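Local coordinates for flavoprotein (Thermotoga maritima, PDB 5V8S), which probably serves as an FMN-binding oxidoreductase in electron transfer, with a di-iron site held in a metallo-beta-lactamase-like domain, at residues E118-K126 with V138-I149; I93-D101 with H163-Y171. The protein carries 1 engineered substitution. All coordinates share one frame; numbering follows the deposited sequence.

The two contacts lie about 10 Å apart, centre to centre, in the same metallo-beta-lactamase-like domain, contact 1 nested inside the chain loop that contact 2 closes. They share a mixed sheet in which strands 92-94 and 118-121 are neighbours, and they touch directly where S122 of contact 1 bonds the backbone O of D166 in contact 2. Contact 1 is partly buried at the edge of that sheet: parallel strand bonds, aliphatic packing and a weak, outlying salt bridge. Contact 2 is deeply buried, and there loops beyond the strand ends carry histidines and carboxylates, so that metal bonds and second-shell hydrogen bonds take the place of regular strand pairing.

Contact 1 of 2, residues E118-K126 with V138-I149; sequences EIIASNFGK and VTVVKDGEEREI
E118 runs extended toward R147, where OE1 meets NH2 at 3.4 Å in a weak salt bridge; the carboxylate and guanidinium planes stand 81° apart, and E145 is a second, also weak, partner at the guanidinium edge. T139 CG2 lies above one guanidinium face, toward its rim. I119 O accepts T139 N at 2.7 Å with a C=O...N angle of 177°, while a water links I119 N to T139 OG1. I120 uses both branches: CG2 presses on V141 CG1 at 3.5 Å, and CD1 meets I149 CD1 tip to tip at 4.0 Å. Since I149 belongs to strand 146-149 of the second sheet, this branch joins the two sheets of the metallo-beta-lactamase-like sandwich. A121 continues the parallel ladder, its N bonding T139 O at 3.1 Å and its O accepting V141 N at 3.0 Å. Strands 118-121 and 138-140 are the two strands of a beta-alpha-beta unit whose helix, 123-133, begins at S122: the N-cap OG accepts G125 N and also bonds D166 O. A second water joins N123 N to V141 O. K126, with CG anti to its N (chi1 173°), lays its chain past V138 and crosses V140, K126 CD packing tightly on V140 CG2 at 3.4 Å.

Contact 2 of 2, residues I93-D101 with H163-Y171; sequences IIVNHTEPD and HWPDTMVTY. With FEO (mu-oxo-diiron), chain C.
H97, E99 and H163 converge on one iron of the mu-oxo pair: H97 NE2 lies 2.2 Å, E99 OE1 2.1 Å and H163 NE2 2.2 Å from FE1, D180 joining them. D101 OD2 binds the other iron, FE2, at 2.2 Å, where D180, H240 and the engineered D102 complete the protein ligands. One water completes each iron's ligand set beside the bridging oxo atom. One shell out, D166 takes H97 ND1 on the syn lone pair of OD1 at 3.0 Å, the oxygen 4° out of the imidazole plane, which, with the NE2-iron bond, sets the rotation of that ring. D166 OD2 is gripped from opposite faces of the carboxylate by T98 N and T98 OG1, the hydroxyl at 2.8 Å. W164 meets H97 in an offset edge-to-face pair, planes 75° apart, with the CE1 edge of H97 toward the indole, displaced toward the rim. E99, stretched out with CG opposite its own N (chi1 -173°), carries OE1 to the iron while CB makes a CH-pi contact 4.0 Å from the centroid of the W164 six-membered ring; OE2 bonds Y276 of the second subunit. Farther back, M168 N bonds N96 O, and T170 OG1 donates to an in-plane lone pair of N96 OD1 at 2.8 Å, tying the loop base to strand 168-172. The H97-D166 bond would be expected to polarise the imidazole, making NE2 a stronger electron donor to iron.

Contact 1 of 2, residues E118-K126 with V138-I149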
loop_
_atom_site.group_PDB
_atom_site.type_symbol
_atom_site.label_atom_id
_atom_site.label_comp_id
_atom_site.label_asym_id
_atom_site.label_seq_id
_atom_site.Cartn_x
_atom_site.Cartn_y
_atom_site.Cartn_z
ATOM N N GLU A 118 -32.386 -27.547 -9.947
ATOM C CA GLU A 118 -31.146 -28.307 -9.858
ATOM C C GLU A 118 -29.972 -27.334 -9.906
ATOM O O GLU A 118 -29.757 -26.663 -10.921
ATOM C CB GLU A 118 -31.057 -29.325 -10.986
ATOM C CG GLU A 118 -29.834 -30.192 -10.890
ATOM C CD GLU A 118 -29.863 -31.333 -11.891
ATOM O OE1 GLU A 118 -30.549 -32.348 -11.629
ATOM O OE2 GLU A 118 -29.218 -31.203 -12.942
ATOM N N ILE A 119 -29.231 -27.240 -8.801
ATOM C CA ILE A 119 -28.032 -26.402 -8.710
ATOM C C ILE A 119 -26.822 -27.310 -8.888
ATOM O O ILE A 119 -26.632 -28.258 -8.119
ATOM C CB ILE A 119 -27.971 -25.666 -7.360
ATOM C CG1 ILE A 119 -29.241 -24.829 -7.162
ATOM C CG2 ILE A 119 -26.710 -24.792 -7.275
ATOM C CD1 ILE A 119 -29.335 -24.112 -5.801
ATOM N N ILE A 120 -25.995 -27.038 -9.896
ATOM C CA ILE A 120 -24.844 -27.882 -10.217
ATOM C C ILE A 120 -23.563 -27.148 -9.840
ATOM O O ILE A 120 -23.361 -25.990 -10.234
ATOM C CB ILE A 120 -24.833 -28.264 -11.707
ATOM C CG1 ILE A 120 -26.049 -29.126 -12.021
ATOM C CG2 ILE A 120 -23.534 -28.987 -12.071
ATOM C CD1 ILE A 120 -26.288 -29.288 -13.490
ATOM N N ALA A 121 -22.676 -27.838 -9.120
ATOM C CA ALA A 121 -21.397 -27.258 -8.732
ATOM C C ALA A 121 -20.389 -28.380 -8.527
ATOM O O ALA A 121 -20.742 -29.558 -8.494
ATOM C CB ALA A 121 -21.540 -26.426 -7.453
ATOM N N SER A 122 -19.131 -28.008 -8.358
ATOM C CA SER A 122 -18.120 -28.978 -7.965
ATOM C C SER A 122 -18.290 -29.362 -6.492
ATOM O O SER A 122 -19.096 -28.788 -5.755
ATOM C CB SER A 122 -16.731 -28.384 -8.162
ATOM O OG SER A 122 -16.492 -27.363 -7.206
ATOM N N ASN A 123 -17.512 -30.355 -6.057
ATOM C CA ASN A 123 -17.582 -30.781 -4.662
ATOM C C ASN A 123 -17.271 -29.627 -3.710
ATOM O O ASN A 123 -18.003 -29.373 -2.745
ATOM C CB ASN A 123 -16.619 -31.941 -4.429
ATOM C CG ASN A 123 -16.811 -32.574 -3.083
ATOM O OD1 ASN A 123 -17.792 -33.275 -2.845
ATOM N ND2 ASN A 123 -15.889 -32.308 -2.178
ATOM N N PHE A 124 -16.179 -28.918 -3.957
ATOM C CA PHE A 124 -15.876 -27.781 -3.096
ATOM C C PHE A 124 -16.894 -26.667 -3.287
ATOM O O PHE A 124 -17.215 -25.946 -2.340
ATOM C CB PHE A 124 -14.478 -27.255 -3.393
ATOM C CG PHE A 124 -13.623 -27.129 -2.195
ATOM C CD1 PHE A 124 -13.806 -26.083 -1.314
ATOM C CD2 PHE A 124 -12.624 -28.042 -1.950
ATOM C CE1 PHE A 124 -12.997 -25.951 -0.188
ATOM C CE2 PHE A 124 -11.813 -27.923 -0.834
ATOM C CZ PHE A 124 -12.002 -26.873 0.046
ATOM N N GLY A 125 -17.411 -26.509 -4.501
ATOM C CA GLY A 125 -18.442 -25.516 -4.731
ATOM C C GLY A 125 -19.665 -25.740 -3.857
ATOM O O GLY A 125 -20.236 -24.790 -3.315
ATOM N N LYS A 126 -20.100 -26.998 -3.726
ATOM C CA LYS A 126 -21.216 -27.294 -2.835
ATOM C C LYS A 126 -20.909 -26.859 -1.404
ATOM O O LYS A 126 -21.744 -26.241 -0.737
ATOM C CB LYS A 126 -21.545 -28.787 -2.912
ATOM C CG LYS A 126 -22.568 -29.228 -1.895
ATOM C CD LYS A 126 -23.022 -30.654 -2.183
ATOM C CE LYS A 126 -24.142 -31.043 -1.254
ATOM N NZ LYS A 126 -23.700 -30.920 0.145
ATOM N N VAL A 138 -27.576 -29.177 -3.450
ATOM C CA VAL A 138 -26.686 -28.946 -4.583
ATOM C C VAL A 138 -26.263 -30.289 -5.167
ATOM O O VAL A 138 -25.882 -31.209 -4.436
ATOM C CB VAL A 138 -25.453 -28.113 -4.161
ATOM C CG1 VAL A 138 -24.463 -27.995 -5.314
ATOM C CG2 VAL A 138 -25.878 -26.745 -3.717
ATOM N N THR A 139 -26.309 -30.385 -6.493
ATOM C CA THR A 139 -25.860 -31.562 -7.222
ATOM C C THR A 139 -24.379 -31.409 -7.564
ATOM O O THR A 139 -23.998 -30.490 -8.296
ATOM C CB THR A 139 -26.698 -31.681 -8.494
ATOM O OG1 THR A 139 -28.066 -31.895 -8.130
ATOM C CG2 THR A 139 -26.218 -32.823 -9.372
ATOM N N VAL A 140 -23.551 -32.323 -7.060
ATOM C CA VAL A 140 -22.112 -32.294 -7.296
ATOM C C VAL A 140 -21.803 -33.043 -8.582
ATOM O O VAL A 140 -22.247 -34.181 -8.765
ATOM C CB VAL A 140 -21.357 -32.925 -6.120
ATOM C CG1 VAL A 140 -19.890 -33.144 -6.455
ATOM C CG2 VAL A 140 -21.491 -32.039 -4.901
ATOM N N VAL A 141 -21.010 -32.419 -9.455
ATOM C CA VAL A 141 -20.491 -33.059 -10.658
ATOM C C VAL A 141 -19.006 -33.331 -10.473
ATOM O O VAL A 141 -18.280 -32.525 -9.869
ATOM C CB VAL A 141 -20.743 -32.229 -11.931
ATOM C CG1 VAL A 141 -22.228 -32.270 -12.321
ATOM C CG2 VAL A 141 -20.245 -30.791 -11.761
ATOM N N LYS A 142 -18.564 -34.471 -10.997
ATOM C CA LYS A 142 -17.170 -34.886 -10.959
ATOM C C LYS A 142 -16.468 -34.540 -12.268
ATOM O O LYS A 142 -17.093 -34.189 -13.273
ATOM C CB LYS A 142 -17.072 -36.391 -10.699
ATOM C CG LYS A 142 -17.599 -36.816 -9.333
ATOM C CD LYS A 142 -17.003 -38.130 -8.872
ATOM C CE LYS A 142 -17.294 -39.251 -9.849
ATOM N NZ LYS A 142 -17.088 -40.594 -9.211
ATOM N N ASP A 143 -15.144 -34.669 -12.249
ATOM C CA ASP A 143 -14.333 -34.314 -13.403
ATOM C C ASP A 143 -14.723 -35.167 -14.605
ATOM O O ASP A 143 -14.659 -36.400 -14.557
ATOM C CB ASP A 143 -12.861 -34.526 -13.066
ATOM C CG ASP A 143 -11.923 -33.788 -14.014
ATOM O OD1 ASP A 143 -12.373 -32.894 -14.763
ATOM O OD2 ASP A 143 -10.713 -34.095 -13.995
ATOM N N GLY A 144 -15.125 -34.502 -15.684
ATOM C CA GLY A 144 -15.475 -35.166 -16.920
ATOM C C GLY A 144 -16.905 -35.637 -16.988
ATOM O O GLY A 144 -17.311 -36.183 -18.023
ATOM N N GLU A 145 -17.686 -35.419 -15.939
ATOM C CA GLU A 145 -19.047 -35.929 -15.907
ATOM C C GLU A 145 -19.887 -35.228 -16.962
ATOM O O GLU A 145 -19.734 -34.033 -17.208
ATOM C CB GLU A 145 -19.659 -35.700 -14.521
ATOM C CG GLU A 145 -21.117 -36.132 -14.412
ATOM C CD GLU A 145 -21.642 -36.173 -12.975
ATOM O OE1 GLU A 145 -20.835 -36.060 -12.024
ATOM O OE2 GLU A 145 -22.875 -36.327 -12.800
ATOM N N GLU A 146 -20.780 -35.980 -17.582
ATOM C CA GLU A 146 -21.664 -35.432 -18.585
ATOM C C GLU A 146 -23.089 -35.563 -18.089
ATOM O O GLU A 146 -23.441 -36.536 -17.431
ATOM C CB GLU A 146 -21.502 -36.173 -19.912
ATOM C CG GLU A 146 -20.149 -35.978 -20.564
ATOM C CD GLU A 146 -19.929 -36.884 -21.760
ATOM O OE1 GLU A 146 -20.918 -37.397 -22.311
ATOM O OE2 GLU A 146 -18.761 -37.086 -22.146
ATOM N N ARG A 147 -23.903 -34.567 -18.387
ATOM C CA ARG A 147 -25.294 -34.592 -17.998
ATOM C C ARG A 147 -26.139 -34.128 -19.160
ATOM O O ARG A 147 -25.848 -33.116 -19.781
ATOM C CB ARG A 147 -25.544 -33.723 -16.773
ATOM C CG ARG A 147 -25.001 -34.336 -15.499
ATOM C CD ARG A 147 -25.261 -33.449 -14.304
ATOM N NE ARG A 147 -26.597 -33.652 -13.780
ATOM C CZ ARG A 147 -26.910 -34.537 -12.842
ATOM N NH1 ARG A 147 -25.982 -35.304 -12.308
ATOM N NH2 ARG A 147 -28.155 -34.640 -12.437
ATOM N N GLU A 148 -27.175 -34.892 -19.464
ATOM C CA GLU A 148 -28.075 -34.543 -20.538
ATOM C C GLU A 148 -29.159 -33.652 -19.975
ATOM O O GLU A 148 -29.931 -34.062 -19.120
ATOM C CB GLU A 148 -28.674 -35.797 -21.164
ATOM C CG GLU A 148 -29.467 -35.512 -22.416
ATOM C CD GLU A 148 -30.133 -36.747 -22.968
ATOM O OE1 GLU A 148 -31.361 -36.730 -23.107
ATOM O OE2 GLU A 148 -29.419 -37.717 -23.261
ATOM N N ILE A 149 -29.208 -32.420 -20.461
ATOM C CA ILE A 149 -30.165 -31.435 -19.982
ATOM C C ILE A 149 -30.771 -30.775 -21.207
ATOM O O ILE A 149 -30.037 -30.310 -22.083
ATOM C CB ILE A 149 -29.489 -30.373 -19.080
ATOM C CG1 ILE A 149 -28.874 -31.019 -17.826
ATOM C CG2 ILE A 149 -30.500 -29.302 -18.675
ATOM C CD1 ILE A 149 -27.900 -30.097 -17.069
HETATM O O HOH W 1 -29.526 -29.647 -6.978
HETATM O O HOH W 2 -16.234 -32.022 -8.060
#

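Contact 2 of 2, residues I93-D101 with H163-Y171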
loop_
_atom_site.group_PDB
_atom_site.type_symbol
_atom_site.label_atom_id
_atom_site.label_comp_id
_atom_site.label_asym_id
_atom_site.label_seq_id
_atom_site.Cartn_x
_atom_site.Cartn_y
_atom_site.Cartn_z
ATOM N N ILE A 93 -29.437 -24.206 -12.427
ATOM C CA ILE A 93 -28.422 -23.170 -12.253
ATOM C C ILE A 93 -27.065 -23.852 -12.123
ATOM O O ILE A 93 -26.867 -24.692 -11.234
ATOM C CB ILE A 93 -28.694 -22.273 -11.028
ATOM C CG1 ILE A 93 -30.064 -21.600 -11.137
ATOM C CG2 ILE A 93 -27.601 -21.206 -10.911
ATOM C CD1 ILE A 93 -30.516 -20.851 -9.909
ATOM N N ILE A 94 -26.128 -23.485 -12.998
ATOM C CA ILE A 94 -24.764 -24.007 -12.958
ATOM C C ILE A 94 -23.869 -22.962 -12.313
ATOM O O ILE A 94 -23.853 -21.800 -12.731
ATOM C CB ILE A 94 -24.251 -24.366 -14.364
ATOM C CG1 ILE A 94 -25.091 -25.516 -14.948
ATOM C CG2 ILE A 94 -22.765 -24.761 -14.297
ATOM C CD1 ILE A 94 -24.706 -25.919 -16.383
ATOM N N VAL A 95 -23.153 -23.376 -11.285
ATOM C CA VAL A 95 -22.248 -22.508 -10.538
ATOM C C VAL A 95 -20.834 -23.023 -10.785
ATOM O O VAL A 95 -20.374 -23.970 -10.141
ATOM C CB VAL A 95 -22.603 -22.485 -9.048
ATOM C CG1 VAL A 95 -21.651 -21.575 -8.285
ATOM C CG2 VAL A 95 -24.037 -22.020 -8.872
ATOM N N ASN A 96 -20.122 -22.387 -11.725
ATOM C CA ASN A 96 -18.765 -22.799 -12.039
ATOM C C ASN A 96 -17.781 -22.422 -10.926
ATOM O O ASN A 96 -16.722 -23.043 -10.819
ATOM C CB ASN A 96 -18.319 -22.115 -13.334
ATOM C CG ASN A 96 -18.986 -22.697 -14.571
ATOM O OD1 ASN A 96 -18.943 -23.910 -14.799
ATOM N ND2 ASN A 96 -19.606 -21.830 -15.391
ATOM N N HIS A 97 -18.121 -21.432 -10.098
ATOM C CA HIS A 97 -17.234 -20.836 -9.106
ATOM C C HIS A 97 -18.130 -20.014 -8.203
ATOM O O HIS A 97 -19.046 -19.339 -8.682
ATOM C CB HIS A 97 -16.216 -19.961 -9.865
ATOM C CG HIS A 97 -15.271 -19.127 -9.038
ATOM N ND1 HIS A 97 -14.501 -19.599 -7.991
ATOM C CD2 HIS A 97 -14.897 -17.839 -9.214
ATOM C CE1 HIS A 97 -13.729 -18.627 -7.535
ATOM N NE2 HIS A 97 -13.945 -17.549 -8.268
ATOM N N THR A 98 -17.901 -20.113 -6.898
ATOM C CA THR A 98 -18.845 -19.601 -5.916
ATOM C C THR A 98 -18.483 -18.227 -5.366
ATOM O O THR A 98 -19.196 -17.729 -4.490
ATOM C CB THR A 98 -18.959 -20.569 -4.737
ATOM O OG1 THR A 98 -17.701 -20.635 -4.051
ATOM C CG2 THR A 98 -19.375 -21.958 -5.218
ATOM N N GLU A 99 -17.397 -17.612 -5.822
ATOM C CA GLU A 99 -16.999 -16.342 -5.230
ATOM C C GLU A 99 -18.130 -15.327 -5.420
ATOM O O GLU A 99 -18.789 -15.322 -6.465
ATOM C CB GLU A 99 -15.717 -15.828 -5.886
ATOM C CG GLU A 99 -15.135 -14.594 -5.239
ATOM C CD GLU A 99 -13.791 -14.212 -5.789
ATOM O OE1 GLU A 99 -13.175 -14.998 -6.516
ATOM O OE2 GLU A 99 -13.324 -13.093 -5.464
ATOM N N PRO A 100 -18.388 -14.447 -4.446
ATOM C CA PRO A 100 -19.599 -13.613 -4.536
ATOM C C PRO A 100 -19.643 -12.595 -5.655
ATOM O O PRO A 100 -20.719 -12.026 -5.866
ATOM C CB PRO A 100 -19.682 -12.957 -3.161
ATOM C CG PRO A 100 -19.057 -13.956 -2.263
ATOM C CD PRO A 100 -17.925 -14.549 -3.045
ATOM N N ASP A 101 -18.547 -12.302 -6.365
ATOM C CA ASP A 101 -18.692 -11.451 -7.543
ATOM C C ASP A 101 -19.480 -12.138 -8.648
ATOM O O ASP A 101 -20.103 -11.463 -9.472
ATOM C CB ASP A 101 -17.340 -11.002 -8.095
ATOM C CG ASP A 101 -16.430 -12.152 -8.485
ATOM O OD1 ASP A 101 -16.264 -13.100 -7.702
ATOM O OD2 ASP A 101 -15.856 -12.112 -9.598
ATOM N N HIS A 163 -9.337 -19.620 -9.550
ATOM C CA HIS A 163 -8.206 -19.475 -8.611
ATOM C C HIS A 163 -8.577 -20.055 -7.240
ATOM O O HIS A 163 -7.877 -19.839 -6.272
ATOM C CB HIS A 163 -7.868 -17.993 -8.467
ATOM C CG HIS A 163 -9.055 -17.166 -8.113
ATOM N ND1 HIS A 163 -9.316 -16.722 -6.835
ATOM C CD2 HIS A 163 -10.130 -16.821 -8.859
ATOM C CE1 HIS A 163 -10.467 -16.072 -6.830
ATOM N NE2 HIS A 163 -10.987 -16.138 -8.043
ATOM N N TRP A 164 -9.680 -20.805 -7.160
ATOM C CA TRP A 164 -10.146 -21.445 -5.933
ATOM C C TRP A 164 -10.275 -22.943 -6.154
ATOM O O TRP A 164 -10.363 -23.397 -7.298
ATOM C CB TRP A 164 -11.527 -20.914 -5.531
ATOM C CG TRP A 164 -11.551 -19.591 -4.785
ATOM C CD1 TRP A 164 -10.500 -18.740 -4.529
ATOM C CD2 TRP A 164 -12.703 -18.996 -4.187
ATOM N NE1 TRP A 164 -10.946 -17.661 -3.804
ATOM C CE2 TRP A 164 -12.288 -17.803 -3.564
ATOM C CE3 TRP A 164 -14.041 -19.373 -4.087
ATOM C CZ2 TRP A 164 -13.169 -16.975 -2.885
ATOM C CZ3 TRP A 164 -14.913 -18.544 -3.405
ATOM C CH2 TRP A 164 -14.474 -17.362 -2.815
ATOM N N PRO A 165 -10.346 -23.741 -5.081
ATOM C CA PRO A 165 -10.487 -25.195 -5.258
ATOM C C PRO A 165 -11.813 -25.612 -5.864
ATOM O O PRO A 165 -11.955 -26.783 -6.255
ATOM C CB PRO A 165 -10.338 -25.745 -3.834
ATOM C CG PRO A 165 -10.656 -24.588 -2.938
ATOM C CD PRO A 165 -10.162 -23.379 -3.660
ATOM N N ASP A 166 -12.782 -24.703 -5.959
ATOM C CA ASP A 166 -14.094 -25.055 -6.488
ATOM C C ASP A 166 -14.218 -24.877 -7.994
ATOM O O ASP A 166 -15.256 -25.235 -8.551
ATOM C CB ASP A 166 -15.199 -24.233 -5.805
ATOM C CG ASP A 166 -15.166 -22.745 -6.163
ATOM O OD1 ASP A 166 -14.162 -22.272 -6.742
ATOM O OD2 ASP A 166 -16.165 -22.054 -5.858
ATOM N N THR A 167 -13.203 -24.351 -8.668
ATOM C CA THR A 167 -13.399 -23.873 -10.029
ATOM C C THR A 167 -13.538 -25.020 -11.021
ATOM O O THR A 167 -12.789 -25.999 -10.984
ATOM C CB THR A 167 -12.278 -22.907 -10.428
ATOM O OG1 THR A 167 -10.993 -23.515 -10.279
ATOM C CG2 THR A 167 -12.289 -21.756 -9.540
ATOM N N MET A 168 -14.526 -24.887 -11.898
ATOM C CA MET A 168 -14.737 -25.802 -13.003
ATOM C C MET A 168 -15.184 -24.985 -14.208
ATOM O O MET A 168 -15.501 -23.799 -14.105
ATOM C CB MET A 168 -15.803 -26.851 -12.650
ATOM C CG MET A 168 -17.187 -26.292 -12.468
ATOM S SD MET A 168 -18.389 -27.635 -12.262
ATOM C CE MET A 168 -19.907 -26.710 -12.371
ATOM N N VAL A 169 -15.210 -25.635 -15.365
ATOM C CA VAL A 169 -15.740 -25.021 -16.571
ATOM C C VAL A 169 -16.789 -25.965 -17.142
ATOM O O VAL A 169 -16.731 -27.178 -16.927
ATOM C CB VAL A 169 -14.629 -24.693 -17.597
ATOM C CG1 VAL A 169 -13.622 -23.699 -17.021
ATOM C CG2 VAL A 169 -13.914 -25.948 -18.018
ATOM N N THR A 170 -17.770 -25.395 -17.839
ATOM C CA THR A 170 -18.886 -26.134 -18.417
ATOM C C THR A 170 -18.763 -26.086 -19.935
ATOM O O THR A 170 -18.664 -25.006 -20.523
ATOM C CB THR A 170 -20.215 -25.515 -17.973
ATOM O OG1 THR A 170 -20.350 -25.627 -16.552
ATOM C CG2 THR A 170 -21.408 -26.206 -18.618
ATOM N N TYR A 171 -18.758 -27.256 -20.559
ATOM C CA TYR A 171 -18.575 -27.405 -22.002
ATOM C C TYR A 171 -19.876 -27.894 -22.617
ATOM O O TYR A 171 -20.384 -28.944 -22.230
ATOM C CB TYR A 171 -17.476 -28.427 -22.249
ATOM C CG TYR A 171 -17.178 -28.712 -23.697
ATOM C CD1 TYR A 171 -16.376 -27.854 -24.428
ATOM C CD2 TYR A 171 -17.673 -29.852 -24.336
ATOM C CE1 TYR A 171 -16.072 -28.106 -25.752
ATOM C CE2 TYR A 171 -17.381 -30.107 -25.671
ATOM C CZ TYR A 171 -16.583 -29.233 -26.377
ATOM O OH TYR A 171 -16.278 -29.491 -27.702
HETATM FE FE1 FEO C . -13.027 -15.536 -8.552
HETATM FE FE2 FEO C . -14.856 -13.676 -10.746
HETATM O O FEO C . -14.535 -14.572 -9.126
HETATM O O HOH W 3 -18.363 -25.091 -8.573
HETATM O O HOH W 4 -12.094 -13.562 -8.879
HETATM O O HOH W 5 -12.794 -12.744 -10.522
#